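Local coordinates for protein agglutinin alpha chain (Artocarpus integer, PDB 4R6R) that binds D-galactose and the T-antigen disaccharide Gal-beta1,3-GalNAc as a plant lectin of the jacalin family, at residues I15-N20 against G26-V31; T49-V54 against G121-Y126; S83-T88 against Y93-V98; K117-I120 against D125-S128; K2-G7 against Q42-F47. One frame throughout, in Å; residues are numbered along the deposited sequence.

Contact 1. Residues I15-N20 against G26-V31; sequences INLSYN and GDFQVV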
# COMPACT_ATOMS: atom_id res chain seq x y z
N ILE A 15 22.85 7.70 5.16
CA ILE A 15 22.45 8.36 6.44
C ILE A 15 23.73 9.00 6.99
O ILE A 15 24.80 8.34 7.05
CB ILE A 15 21.95 7.32 7.42
CG1 ILE A 15 20.59 6.78 6.91
CG2 ILE A 15 21.65 7.98 8.72
CD1 ILE A 15 20.00 5.63 7.72
N ASN A 16 23.62 10.27 7.33
CA ASN A 16 24.72 11.00 7.96
C ASN A 16 24.28 11.41 9.37
O ASN A 16 23.38 12.22 9.54
CB ASN A 16 25.04 12.23 7.15
CG ASN A 16 25.63 11.88 5.82
OD1 ASN A 16 26.79 11.51 5.71
ND2 ASN A 16 24.84 12.03 4.80
N LEU A 17 24.90 10.82 10.40
CA LEU A 17 24.50 11.14 11.76
C LEU A 17 25.76 11.40 12.59
O LEU A 17 26.91 11.18 12.12
CB LEU A 17 23.62 10.04 12.38
CG LEU A 17 24.31 8.68 12.61
CD1 LEU A 17 25.10 8.68 13.92
CD2 LEU A 17 23.24 7.60 12.71
N SER A 18 25.54 12.04 13.72
CA SER A 18 26.67 12.23 14.63
C SER A 18 26.30 11.67 15.96
O SER A 18 25.13 11.52 16.31
CB SER A 18 27.13 13.65 14.64
OG SER A 18 26.21 14.47 15.37
N TYR A 19 27.32 11.34 16.76
CA TYR A 19 27.11 10.72 18.07
C TYR A 19 28.26 10.99 18.98
O TYR A 19 29.32 11.45 18.58
CB TYR A 19 26.96 9.18 17.90
CG TYR A 19 28.25 8.51 17.43
CD1 TYR A 19 28.52 8.42 16.08
CD2 TYR A 19 29.22 7.99 18.33
CE1 TYR A 19 29.72 7.87 15.62
CE2 TYR A 19 30.40 7.41 17.86
CZ TYR A 19 30.59 7.35 16.49
OH TYR A 19 31.78 6.78 15.97
N ASN A 20 27.99 10.77 20.27
CA ASN A 20 29.04 10.94 21.30
C ASN A 20 29.03 9.62 22.09
O ASN A 20 27.98 9.13 22.47
CB ASN A 20 28.70 12.16 22.13
CG ASN A 20 29.77 12.52 23.14
OD1 ASN A 20 30.11 11.71 23.98
ND2 ASN A 20 30.22 13.81 23.14
N GLY A 26 23.35 12.76 18.20
CA GLY A 26 23.27 14.16 17.92
C GLY A 26 22.57 14.50 16.61
O GLY A 26 21.32 14.48 16.57
N ASP A 27 23.33 14.87 15.59
CA ASP A 27 22.74 15.36 14.34
C ASP A 27 22.23 14.12 13.53
O ASP A 27 22.72 12.96 13.73
CB ASP A 27 23.85 15.93 13.45
CG ASP A 27 24.60 17.14 14.07
OD1 ASP A 27 24.12 17.78 14.97
OD2 ASP A 27 25.67 17.45 13.52
N PHE A 28 21.26 14.40 12.68
CA PHE A 28 20.72 13.30 11.83
C PHE A 28 20.32 13.90 10.52
O PHE A 28 19.58 14.89 10.47
CB PHE A 28 19.52 12.68 12.57
CG PHE A 28 19.01 11.43 11.88
CD1 PHE A 28 19.65 10.20 12.12
CD2 PHE A 28 17.88 11.50 11.06
CE1 PHE A 28 19.22 9.01 11.48
CE2 PHE A 28 17.40 10.29 10.49
CZ PHE A 28 18.07 9.10 10.69
N GLN A 29 20.75 13.26 9.44
CA GLN A 29 20.41 13.68 8.07
C GLN A 29 20.38 12.47 7.15
O GLN A 29 21.11 11.49 7.33
CB GLN A 29 21.49 14.67 7.61
CG GLN A 29 21.27 15.32 6.23
CD GLN A 29 21.71 14.47 5.05
OE1 GLN A 29 22.51 13.55 5.16
NE2 GLN A 29 21.18 14.81 3.85
N VAL A 30 19.48 12.51 6.16
CA VAL A 30 19.34 11.38 5.26
C VAL A 30 19.29 11.83 3.82
O VAL A 30 18.59 12.82 3.49
CB VAL A 30 18.05 10.61 5.58
CG1 VAL A 30 17.85 9.35 4.71
CG2 VAL A 30 18.00 10.18 7.08
N VAL A 31 20.06 11.13 2.99
CA VAL A 31 19.87 11.24 1.53
C VAL A 31 18.93 10.10 1.10
O VAL A 31 19.34 8.91 1.21
CB VAL A 31 21.19 11.15 0.75
CG1 VAL A 31 20.89 11.32 -0.77
CG2 VAL A 31 22.16 12.24 1.25
O HOH W 1 27.78 17.01 14.75

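Contact 2. Residues T49-V54 against G121-Y126; sequences TGFTPV and GYWLDY. With 147 (4-nitrophenyl beta-D-galactopyranoside), chain I.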
# COMPACT_ATOMS: atom_id res chain seq x y z
N THR A 49 27.69 21.07 20.08
CA THR A 49 28.70 20.52 19.21
C THR A 49 29.47 19.52 20.01
O THR A 49 29.14 19.27 21.17
CB THR A 49 29.66 21.62 18.72
OG1 THR A 49 30.20 22.23 19.90
CG2 THR A 49 28.93 22.67 17.86
N GLY A 50 30.46 18.90 19.39
CA GLY A 50 31.30 17.92 20.08
C GLY A 50 31.01 16.46 19.68
O GLY A 50 31.55 15.50 20.31
N PHE A 51 30.17 16.29 18.66
CA PHE A 51 29.84 14.93 18.21
C PHE A 51 30.81 14.38 17.15
O PHE A 51 31.49 15.17 16.47
CB PHE A 51 28.45 14.90 17.63
CG PHE A 51 27.37 15.24 18.61
CD1 PHE A 51 26.88 14.28 19.47
CD2 PHE A 51 26.84 16.52 18.68
CE1 PHE A 51 25.88 14.54 20.38
CE2 PHE A 51 25.82 16.80 19.57
CZ PHE A 51 25.36 15.84 20.46
N THR A 52 30.89 13.07 17.03
CA THR A 52 31.64 12.40 15.95
C THR A 52 30.71 12.09 14.78
O THR A 52 29.70 11.42 15.00
CB THR A 52 32.14 11.09 16.53
OG1 THR A 52 33.09 11.45 17.56
CG2 THR A 52 32.88 10.25 15.51
N PRO A 53 31.02 12.59 13.59
CA PRO A 53 30.15 12.25 12.44
C PRO A 53 30.47 10.90 11.84
O PRO A 53 31.58 10.38 11.86
CB PRO A 53 30.54 13.31 11.39
CG PRO A 53 32.01 13.62 11.71
CD PRO A 53 32.00 13.64 13.22
N VAL A 54 29.43 10.28 11.31
CA VAL A 54 29.61 9.04 10.57
C VAL A 54 28.70 9.07 9.31
O VAL A 54 27.56 9.58 9.34
CB VAL A 54 29.38 7.78 11.40
CG1 VAL A 54 27.96 7.70 11.87
CG2 VAL A 54 29.72 6.51 10.59
N GLY A 121 17.03 18.04 20.18
CA GLY A 121 17.37 19.20 21.05
C GLY A 121 18.89 19.17 21.24
O GLY A 121 19.67 19.24 20.27
N TYR A 122 19.39 18.99 22.48
CA TYR A 122 20.84 18.67 22.63
C TYR A 122 21.10 17.32 21.93
O TYR A 122 22.19 17.08 21.37
CB TYR A 122 21.21 18.58 24.14
CG TYR A 122 21.41 19.94 24.83
CD1 TYR A 122 20.85 21.08 24.35
CD2 TYR A 122 22.30 20.04 25.90
CE1 TYR A 122 21.03 22.32 24.95
CE2 TYR A 122 22.53 21.28 26.50
CZ TYR A 122 21.89 22.39 26.01
OH TYR A 122 22.10 23.64 26.59
N TRP A 123 20.14 16.41 22.11
CA TRP A 123 20.27 15.04 21.51
C TRP A 123 18.98 14.72 20.73
O TRP A 123 17.96 15.40 20.84
CB TRP A 123 20.59 13.93 22.54
CG TRP A 123 21.81 14.35 23.29
CD1 TRP A 123 23.13 14.34 22.85
CD2 TRP A 123 21.82 15.03 24.60
NE1 TRP A 123 23.94 14.93 23.81
CE2 TRP A 123 23.20 15.34 24.88
CE3 TRP A 123 20.83 15.43 25.50
CZ2 TRP A 123 23.59 16.01 26.06
CZ3 TRP A 123 21.24 16.07 26.71
CH2 TRP A 123 22.59 16.35 26.96
N LEU A 124 19.05 13.61 19.95
CA LEU A 124 17.87 13.06 19.30
C LEU A 124 16.90 12.62 20.42
O LEU A 124 17.17 11.70 21.16
CB LEU A 124 18.30 11.86 18.43
CG LEU A 124 17.13 11.14 17.66
CD1 LEU A 124 16.38 12.08 16.75
CD2 LEU A 124 17.75 9.94 16.91
N ASP A 125 15.76 13.29 20.47
CA ASP A 125 14.79 13.01 21.52
C ASP A 125 13.95 11.80 21.22
O ASP A 125 13.72 10.99 22.09
CB ASP A 125 13.83 14.21 21.69
CG ASP A 125 14.57 15.54 22.00
OD1 ASP A 125 15.36 15.50 22.97
OD2 ASP A 125 14.40 16.54 21.24
N TYR A 126 13.52 11.69 19.95
CA TYR A 126 12.64 10.58 19.59
C TYR A 126 12.67 10.60 18.08
O TYR A 126 13.01 11.61 17.44
CB TYR A 126 11.18 10.70 20.19
CG TYR A 126 10.44 11.91 19.79
CD1 TYR A 126 9.87 12.05 18.52
CD2 TYR A 126 10.28 12.99 20.71
CE1 TYR A 126 9.21 13.22 18.15
CE2 TYR A 126 9.63 14.16 20.36
CZ TYR A 126 9.09 14.27 19.09
OH TYR A 126 8.43 15.44 18.76
C1 147 I . 16.84 20.57 25.35
C2 147 I . 15.34 20.80 25.00
O2 147 I . 14.78 21.99 25.62
C3 147 I . 14.48 19.58 25.39
O3 147 I . 13.16 19.78 24.85
C4 147 I . 15.16 18.26 24.79
O4 147 I . 15.05 18.42 23.40
C5 147 I . 16.70 18.22 25.23
C6 147 I . 17.39 16.85 25.02
O6 147 I . 17.76 16.62 23.64
O5 147 I . 17.42 19.35 24.68
O1 147 I . 17.52 21.81 25.06

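Contact 3. Residues S83-T88 against Y93-V98; sequences SLTFKT and YGPYGV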
# COMPACT_ATOMS: atom_id res chain seq x y z
N SER A 83 21.55 5.32 21.43
CA SER A 83 22.31 4.64 20.42
C SER A 83 21.38 4.23 19.30
O SER A 83 20.20 4.05 19.51
CB SER A 83 22.99 3.39 21.03
OG SER A 83 23.75 2.61 20.16
N LEU A 84 22.00 4.06 18.15
CA LEU A 84 21.34 3.46 16.95
C LEU A 84 22.28 2.49 16.31
O LEU A 84 23.51 2.70 16.20
CB LEU A 84 21.00 4.52 15.91
CG LEU A 84 19.92 5.49 16.34
CD1 LEU A 84 19.85 6.69 15.38
CD2 LEU A 84 18.56 4.77 16.36
N THR A 85 21.67 1.43 15.79
CA THR A 85 22.35 0.46 14.91
C THR A 85 21.47 0.19 13.71
O THR A 85 20.25 0.04 13.84
CB THR A 85 22.56 -0.88 15.64
OG1 THR A 85 23.36 -0.60 16.81
CG2 THR A 85 23.26 -1.91 14.71
N PHE A 86 22.07 0.22 12.54
CA PHE A 86 21.37 -0.08 11.28
C PHE A 86 21.90 -1.37 10.68
O PHE A 86 23.10 -1.48 10.29
CB PHE A 86 21.58 1.08 10.28
CG PHE A 86 20.99 2.37 10.74
CD1 PHE A 86 19.66 2.68 10.49
CD2 PHE A 86 21.78 3.30 11.46
CE1 PHE A 86 19.07 3.85 10.97
CE2 PHE A 86 21.18 4.50 11.93
CZ PHE A 86 19.84 4.78 11.71
N LYS A 87 21.05 -2.39 10.59
CA LYS A 87 21.46 -3.62 9.96
C LYS A 87 20.83 -3.66 8.59
O LYS A 87 19.61 -3.49 8.46
CB LYS A 87 20.97 -4.83 10.77
CG LYS A 87 21.27 -6.16 10.11
CD LYS A 87 20.47 -7.19 10.87
CE LYS A 87 20.46 -8.51 10.14
NZ LYS A 87 19.95 -9.51 11.12
N THR A 88 21.64 -3.91 7.53
CA THR A 88 21.10 -4.05 6.17
C THR A 88 21.28 -5.49 5.77
O THR A 88 21.78 -6.33 6.57
CB THR A 88 21.81 -3.18 5.10
OG1 THR A 88 23.17 -3.59 4.93
CG2 THR A 88 21.96 -1.72 5.54
N TYR A 93 25.86 -1.47 10.65
CA TYR A 93 26.51 -0.18 10.89
C TYR A 93 26.13 0.23 12.30
O TYR A 93 24.92 0.44 12.62
CB TYR A 93 25.92 0.86 9.92
CG TYR A 93 26.15 0.51 8.47
CD1 TYR A 93 25.23 -0.26 7.74
CD2 TYR A 93 27.28 0.96 7.80
CE1 TYR A 93 25.42 -0.58 6.40
CE2 TYR A 93 27.49 0.61 6.47
CZ TYR A 93 26.53 -0.12 5.76
OH TYR A 93 26.70 -0.50 4.45
N GLY A 94 27.13 0.37 13.18
CA GLY A 94 26.92 0.73 14.57
C GLY A 94 27.17 -0.50 15.48
O GLY A 94 27.67 -1.54 15.04
N PRO A 95 26.87 -0.37 16.77
CA PRO A 95 26.19 0.77 17.36
C PRO A 95 26.97 2.07 17.44
O PRO A 95 28.20 2.10 17.61
CB PRO A 95 25.89 0.31 18.76
CG PRO A 95 27.02 -0.66 19.08
CD PRO A 95 27.13 -1.44 17.78
N TYR A 96 26.22 3.12 17.23
CA TYR A 96 26.71 4.53 17.41
C TYR A 96 26.08 5.08 18.66
O TYR A 96 24.86 5.01 18.81
CB TYR A 96 26.31 5.38 16.21
CG TYR A 96 26.80 4.79 14.93
CD1 TYR A 96 28.17 4.70 14.66
CD2 TYR A 96 25.89 4.27 13.98
CE1 TYR A 96 28.65 4.14 13.47
CE2 TYR A 96 26.33 3.73 12.81
CZ TYR A 96 27.71 3.67 12.57
OH TYR A 96 28.12 3.08 11.38
N GLY A 97 26.86 5.70 19.55
CA GLY A 97 26.32 6.33 20.78
C GLY A 97 26.62 5.43 21.96
O GLY A 97 27.70 4.75 22.00
N VAL A 98 25.70 5.34 22.90
CA VAL A 98 25.89 4.60 24.12
C VAL A 98 24.81 3.53 24.22
O VAL A 98 23.59 3.86 24.25
CB VAL A 98 25.81 5.53 25.34
CG1 VAL A 98 25.89 4.75 26.65
CG2 VAL A 98 26.90 6.59 25.25

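Contact 4. Residues K117-I120 against D125-S128; sequences KGSI and DYFS. With 147 (4-nitrophenyl beta-D-galactopyranoside), chain I.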
# COMPACT_ATOMS: atom_id res chain seq x y z
N LYS A 117 11.06 10.98 10.85
CA LYS A 117 10.62 12.21 11.49
C LYS A 117 11.04 12.05 12.95
O LYS A 117 11.32 10.93 13.44
CB LYS A 117 9.10 12.46 11.37
CG LYS A 117 8.27 11.25 11.86
CD LYS A 117 6.76 11.34 11.61
CE LYS A 117 6.19 12.49 12.39
NZ LYS A 117 6.13 12.17 13.85
N GLY A 118 11.05 13.18 13.68
CA GLY A 118 11.50 13.09 15.06
C GLY A 118 11.69 14.46 15.65
O GLY A 118 11.09 15.43 15.21
N SER A 119 12.58 14.53 16.65
CA SER A 119 12.87 15.83 17.27
C SER A 119 14.29 15.74 17.83
O SER A 119 14.67 14.69 18.34
CB SER A 119 11.90 16.02 18.45
OG SER A 119 12.20 17.23 19.14
N ILE A 120 15.07 16.84 17.65
CA ILE A 120 16.44 16.89 18.18
C ILE A 120 16.56 18.21 18.96
O ILE A 120 16.31 19.28 18.41
CB ILE A 120 17.46 16.84 17.04
CG1 ILE A 120 17.25 15.56 16.25
CG2 ILE A 120 18.90 16.86 17.56
CD1 ILE A 120 18.18 15.40 15.09
N ASP A 125 15.76 13.29 20.47
CA ASP A 125 14.79 13.01 21.52
C ASP A 125 13.95 11.80 21.22
O ASP A 125 13.72 10.99 22.09
CB ASP A 125 13.83 14.21 21.69
CG ASP A 125 14.57 15.54 22.00
OD1 ASP A 125 15.36 15.50 22.97
OD2 ASP A 125 14.40 16.54 21.24
N TYR A 126 13.52 11.69 19.95
CA TYR A 126 12.64 10.58 19.59
C TYR A 126 12.67 10.60 18.08
O TYR A 126 13.01 11.61 17.44
CB TYR A 126 11.18 10.70 20.19
CG TYR A 126 10.44 11.91 19.79
CD1 TYR A 126 9.87 12.05 18.52
CD2 TYR A 126 10.28 12.99 20.71
CE1 TYR A 126 9.21 13.22 18.15
CE2 TYR A 126 9.63 14.16 20.36
CZ TYR A 126 9.09 14.27 19.09
OH TYR A 126 8.43 15.44 18.76
N PHE A 127 12.21 9.47 17.51
CA PHE A 127 12.00 9.42 16.06
C PHE A 127 10.99 8.35 15.72
O PHE A 127 10.67 7.47 16.55
CB PHE A 127 13.33 9.13 15.30
CG PHE A 127 13.79 7.70 15.39
CD1 PHE A 127 14.38 7.20 16.53
CD2 PHE A 127 13.62 6.80 14.33
CE1 PHE A 127 14.75 5.85 16.64
CE2 PHE A 127 14.07 5.50 14.41
CZ PHE A 127 14.59 4.96 15.57
N SER A 128 10.42 8.53 14.52
CA SER A 128 9.53 7.54 13.92
C SER A 128 9.99 7.28 12.50
O SER A 128 10.76 8.05 11.92
CB SER A 128 8.12 8.04 13.90
OG SER A 128 7.66 8.34 15.24
C1 147 I . 16.84 20.57 25.35
C2 147 I . 15.34 20.80 25.00
O2 147 I . 14.78 21.99 25.62
C3 147 I . 14.48 19.58 25.39
O3 147 I . 13.16 19.78 24.85
C4 147 I . 15.16 18.26 24.79
O4 147 I . 15.05 18.42 23.40
C5 147 I . 16.70 18.22 25.23
C6 147 I . 17.39 16.85 25.02
O6 147 I . 17.76 16.62 23.64
O5 147 I . 17.42 19.35 24.68
O1 147 I . 17.52 21.81 25.06
O HOH W 2 8.48 10.99 15.64

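Contact 5. Residues K2-G7 against Q42-F47; sequences KAFDDG and QNHKSF. With EDO (1,2-ethanediol), chain N.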
# COMPACT_ATOMS: atom_id res chain seq x y z
N LYS A 2 13.79 20.55 18.63
CA LYS A 2 13.20 21.02 17.38
C LYS A 2 12.67 19.81 16.55
O LYS A 2 13.45 18.93 16.16
CB LYS A 2 14.21 21.82 16.56
CG LYS A 2 13.69 22.33 15.22
CD LYS A 2 14.73 23.14 14.46
CE LYS A 2 14.09 23.87 13.29
NZ LYS A 2 15.06 24.39 12.27
N ALA A 3 11.39 19.86 16.24
CA ALA A 3 10.78 18.75 15.49
C ALA A 3 11.22 18.81 14.05
O ALA A 3 11.49 19.85 13.48
CB ALA A 3 9.24 18.77 15.57
N PHE A 4 11.28 17.64 13.43
CA PHE A 4 11.56 17.54 12.01
C PHE A 4 10.72 16.39 11.46
O PHE A 4 10.29 15.49 12.18
CB PHE A 4 13.01 17.29 11.69
CG PHE A 4 13.49 15.89 12.02
CD1 PHE A 4 14.10 15.62 13.24
CD2 PHE A 4 13.46 14.84 11.04
CE1 PHE A 4 14.59 14.36 13.57
CE2 PHE A 4 13.98 13.58 11.37
CZ PHE A 4 14.55 13.32 12.59
N ASP A 5 10.43 16.51 10.18
CA ASP A 5 9.65 15.45 9.48
C ASP A 5 10.05 15.48 8.04
O ASP A 5 9.68 16.42 7.30
CB ASP A 5 8.17 15.74 9.65
CG ASP A 5 7.26 14.67 9.04
OD1 ASP A 5 7.76 13.74 8.40
OD2 ASP A 5 6.02 14.73 9.24
N ASP A 6 10.88 14.52 7.61
CA ASP A 6 11.37 14.53 6.24
C ASP A 6 10.30 14.18 5.23
O ASP A 6 10.38 14.73 4.12
CB ASP A 6 12.55 13.60 6.02
CG ASP A 6 13.81 14.07 6.69
OD1 ASP A 6 13.99 15.31 7.02
OD2 ASP A 6 14.68 13.25 6.90
N GLY A 7 9.31 13.43 5.65
CA GLY A 7 8.25 12.88 4.78
C GLY A 7 8.65 11.53 4.28
O GLY A 7 9.60 10.93 4.75
N GLN A 42 17.17 17.68 4.74
CA GLN A 42 17.81 18.72 5.57
C GLN A 42 18.61 18.07 6.67
O GLN A 42 18.24 17.02 7.22
CB GLN A 42 16.72 19.56 6.13
CG GLN A 42 16.11 20.44 5.00
CD GLN A 42 17.09 21.52 4.50
OE1 GLN A 42 17.33 22.51 5.21
NE2 GLN A 42 17.66 21.35 3.30
N ASN A 43 19.70 18.74 7.06
CA ASN A 43 20.52 18.24 8.14
C ASN A 43 19.89 18.71 9.45
O ASN A 43 19.82 19.94 9.75
CB ASN A 43 21.98 18.76 8.02
CG ASN A 43 22.90 18.16 9.08
OD1 ASN A 43 22.59 17.17 9.76
ND2 ASN A 43 24.12 18.72 9.16
N HIS A 44 19.46 17.78 10.28
CA HIS A 44 18.78 18.15 11.55
C HIS A 44 19.82 18.12 12.59
O HIS A 44 20.39 17.09 12.95
CB HIS A 44 17.69 17.17 11.87
CG HIS A 44 16.73 16.98 10.70
ND1 HIS A 44 15.95 18.00 10.24
CD2 HIS A 44 16.51 15.91 9.83
CE1 HIS A 44 15.22 17.60 9.20
NE2 HIS A 44 15.55 16.31 8.94
N LYS A 45 20.12 19.31 13.09
CA LYS A 45 21.31 19.52 13.94
C LYS A 45 21.03 19.58 15.39
O LYS A 45 20.06 20.20 15.83
CB LYS A 45 21.94 20.86 13.52
CG LYS A 45 22.37 20.82 12.06
CD LYS A 45 23.74 20.24 11.94
CE LYS A 45 24.80 21.28 12.31
NZ LYS A 45 25.98 20.58 12.91
N SER A 46 21.89 18.95 16.17
CA SER A 46 21.89 19.21 17.61
C SER A 46 22.12 20.68 17.88
O SER A 46 22.84 21.36 17.12
CB SER A 46 23.04 18.42 18.24
OG SER A 46 23.19 18.69 19.63
N PHE A 47 21.60 21.10 19.03
CA PHE A 47 21.88 22.46 19.59
C PHE A 47 23.30 22.56 20.12
O PHE A 47 23.78 23.69 20.35
CB PHE A 47 20.95 22.76 20.75
CG PHE A 47 19.48 22.76 20.42
CD1 PHE A 47 18.99 22.78 19.12
CD2 PHE A 47 18.55 22.77 21.48
CE1 PHE A 47 17.61 22.78 18.90
CE2 PHE A 47 17.17 22.80 21.26
CZ PHE A 47 16.71 22.82 19.96
C1 EDO N . 12.15 20.04 8.04
O1 EDO N . 13.36 19.53 7.45
C2 EDO N . 11.61 18.91 8.80
O2 EDO N . 10.24 19.12 8.86
O HOH W 3 17.31 14.42 6.52
O HOH W 4 14.46 17.11 4.98

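Contact 1. Residues I15-N20 against G26-V31
Asn16 lies alongside Gln29, both side chains pointing the same way, and its ND2 donates to Gln29 OE1 over 2.8 Å, the acceptor close to the plane of the Asn16 amide. The pair belongs to the beta hairpin of strands 11-19 and 25-34, in one of the sheets of the type I beta-prism fold. Gln29 leaves the backbone with CG opposite N and then bends (chi2 -82°), which carries its amide back to the neighbouring strand; the two amide planes end up 32° apart. Outside partners hold both groups: Glu14 and Lys55 engage the Asn16 amide, and Gly41 O accepts from Gln29 NE2. Along the backbone, the same two residues form a hydrogen-bonded antiparallel pair.

Ile15, Leu17, Phe28 and Val30 occupy the other face. Ile15 CG2 sits 3.8 Å from Phe28 CE1, and Leu17 CB packs 4.0 Å from Phe28 CD1, so the ring bridges Ile15 and Leu17, two residues apart on the opposing strand. Phe116 meets Phe28 edge-to-face while Phe86 rests on Ile15 and Leu17, making this the side that faces the hydrophobic interior of the prism.

Toward the turn, the carboxylate of Asp27 is held by Ser46 N and Lys45. Gly26 N donates to Ser18 O at 2.9 Å. With OG wedged between backbone N and carbonyl carbon (chi1 75°), Ser18 also accepts the Asp27 amide in a nearly straight bond, Ser18 OG to Asp27 N 2.9 Å.

Contact 2. Residues T49-V54 against G121-Y126
Phe51 reaches across to Tyr122 and Trp123 with the far end of its ring, while 121-126 faces the galactoside with its backbone amides. Along that loop, Gly121 comes first: its CA packs 3.4 Å from galactoside O4, and its N bonds back to Trp123 O, closing the short turn between them. Tyr122 N then donates to the galactoside ring oxygen O5 at 3.0 Å, almost straight at 171°, and its aromatic ring lies near galactoside O1. The carbonyl of Tyr122 turns the other way: its O lies 3.5 Å from Phe51 CZ, at the rim of that ring, and also accepts from Ser46 OG. Trp123 N donates to galactoside O6 at 2.8 Å. Its indole meets Phe51 rim to rim, Trp123 CD1 to Phe51 CZ 3.6 Å, planes at 81°, neither ring lying over the face of the other. Asp125 completes the grip, Asp125 OD1 accepting from galactoside O6 at 2.7 Å. The amino group of Gly1 adds a further bond to this carbohydrate-binding site. Around the loop, Phe51 rests on Ser18 of strand 11-19 and Trp123 on Val80 of strand 78-88, while backbone bonds join Leu124 to Ile25 and Val81.

Contact 3. Residues S83-T88 against Y93-V98
Tyr93 and Ser83, toward the two ends of this antiparallel hairpin, bury the most surface, followed by Phe86 and Tyr96. Tyr93 presents the edge of its ring to segment 83-88: CE1 touches Thr88 CG2 at 3.7 Å, and Phe86 O lies in the ring plane 3.5 Å from CD1. Its hydroxyl goes on to Glu63, which also binds Thr88 OG1. The backbones of Tyr93 and Phe86 form a hydrogen-bonded pair, and on one face of the sheet Tyr93 CB lies 4.4 Å from Phe86 CB. At the other end, Ser83 OG, opposite its backbone N (chi1 178°), donates to Tyr96 O at 3.0 Å from above the carbonyl plane. Leu84 N reaches the same oxygen, Tyr96 O, at 3.1 Å within that plane, so two donors grip it. Between these ends the register slips by one residue at a beta bulge, where a cis peptide precedes Pro95; Thr85 OG1 runs beside the proline, 3.3 Å from Pro95 CB. Segment 83-88 falls in the IgA-binding region. Its strand, 78-88, is flanked on its other edge by strand 65-75, while Phe86, Tyr93 and Tyr96 pack on Ile56 of strand 52-57, and Tyr96 also meets the ring of Tyr19.

Contact 4. Residues K117-I120 against D125-S128
The Tyr126 ring receives Ser119 on one face: Ser119 CB stands 3.8 Å from the Tyr126 ring centroid, over the face toward the rim, in a CH-pi contact, while a water lies at the ring edge in its plane. With CG between backbone N and carbonyl carbon (chi1 59°), the ring folds back over residues 118-119 of strand 110-120. The second flat group, the carboxylate of Asp125, accepts a hydrogen bond from Ser119 OG at 3.1 Å on the anti lone pair of Asp125 OD2. Ser119 is thus a second-shell residue, steadying the carboxylate that binds the galactoside.

Asp125 and Tyr126 both lie opposite Ser119, a classic beta bulge in this antiparallel hairpin. Asp125 N donates to Ser119 O at 2.8 Å, and Ser119 N to Tyr126 O at 3.1 Å. Next along, Gly118 and Phe127 approach closely, CA to CA 3.8 Å, and beyond them Lys117 and Ser128 form a hydrogen-bonded pair. Their side chains pack through Lys117 CG and Ser128 CB, 3.8 Å apart. The edge water links Lys117 NZ to Ser128 OG, and both polar ends also bind Glu109 of the second subunit, the lysine through a salt bridge.

Strand 2-5 lies along the other edge of 110-120, pairing with Gly118 and Ile120. Beyond 124-132, a strand of the bound peptide pairs with Tyr126 and Phe127 and carries the sheet across the interface; Phe127 packs inward on Leu84 of strand 78-88.

Contact 5. Residues K2-G7 against Q42-F47
Phe4 and His44 form an offset stack, ring centroids 4.0 Å apart and planes at 18°, which pins the loop 42-47 against strand 2-5, outermost in its sheet of the beta prism within this chain. The phenyl carbon CG stands over the centre of the imidazole, and Phe4 CB adds a CH-pi contact, 3.6 Å from the His44 ring centroid. This overlap depends on Phe4 CG sitting between backbone N and carbonyl carbon (chi1 72°), which lays the ring over the imidazole. Gln42 O lies over the opposite face of the imidazole, toward its rim.

A His-carboxylate hydrogen bond fixes the rotation of the same ring. His44 NE2 donates to Asp6 OD1 over 2.7 Å, in the imidazole plane and on the syn side of the carboxylate. The acid would tend to favour a protonated histidine. Tyr32 OH also binds Asp6 OD2.

Water extends the polar link to the backbone of Gln42. One molecule donates to Asp6 OD2 and Gln42 O; a second donates to Asp6 OD1 and accepts from Gln42 N at 2.8 Å.

Looser packing joins Lys2 to Phe47, a residue of the galactoside pocket, with Lys2 N 3.9 Å from Phe47 CZ. An ethanediol, probably from the crystallisation liquor, lies at the imidazole edge, near its plane, its O1 3.2 Å from His44 CE1.

Overall arrangement
From the N terminus, contact 5 closes the first long loop by bringing 42-47 back to 2-7, and the hairpin of contact 1 lies wholly within it. Contact 2 then spans from 49-54 to 121-126 and encloses the hairpin of contact 3. Contact 4 opens late in that span and ends on the same stretch as contact 2, sharing Asp125 and Tyr126. Contacts 1, 3 and 4 each join strands within a different sheet of the prism; contact 2 joins two loops, and contact 5 ties a loop to strand 2-5. Contacts 4 and 5 meet where strand 2-5 pairs with 110-120, and contacts 2, 4 and 5 converge on the sugar site, while contact 3 lies away from it.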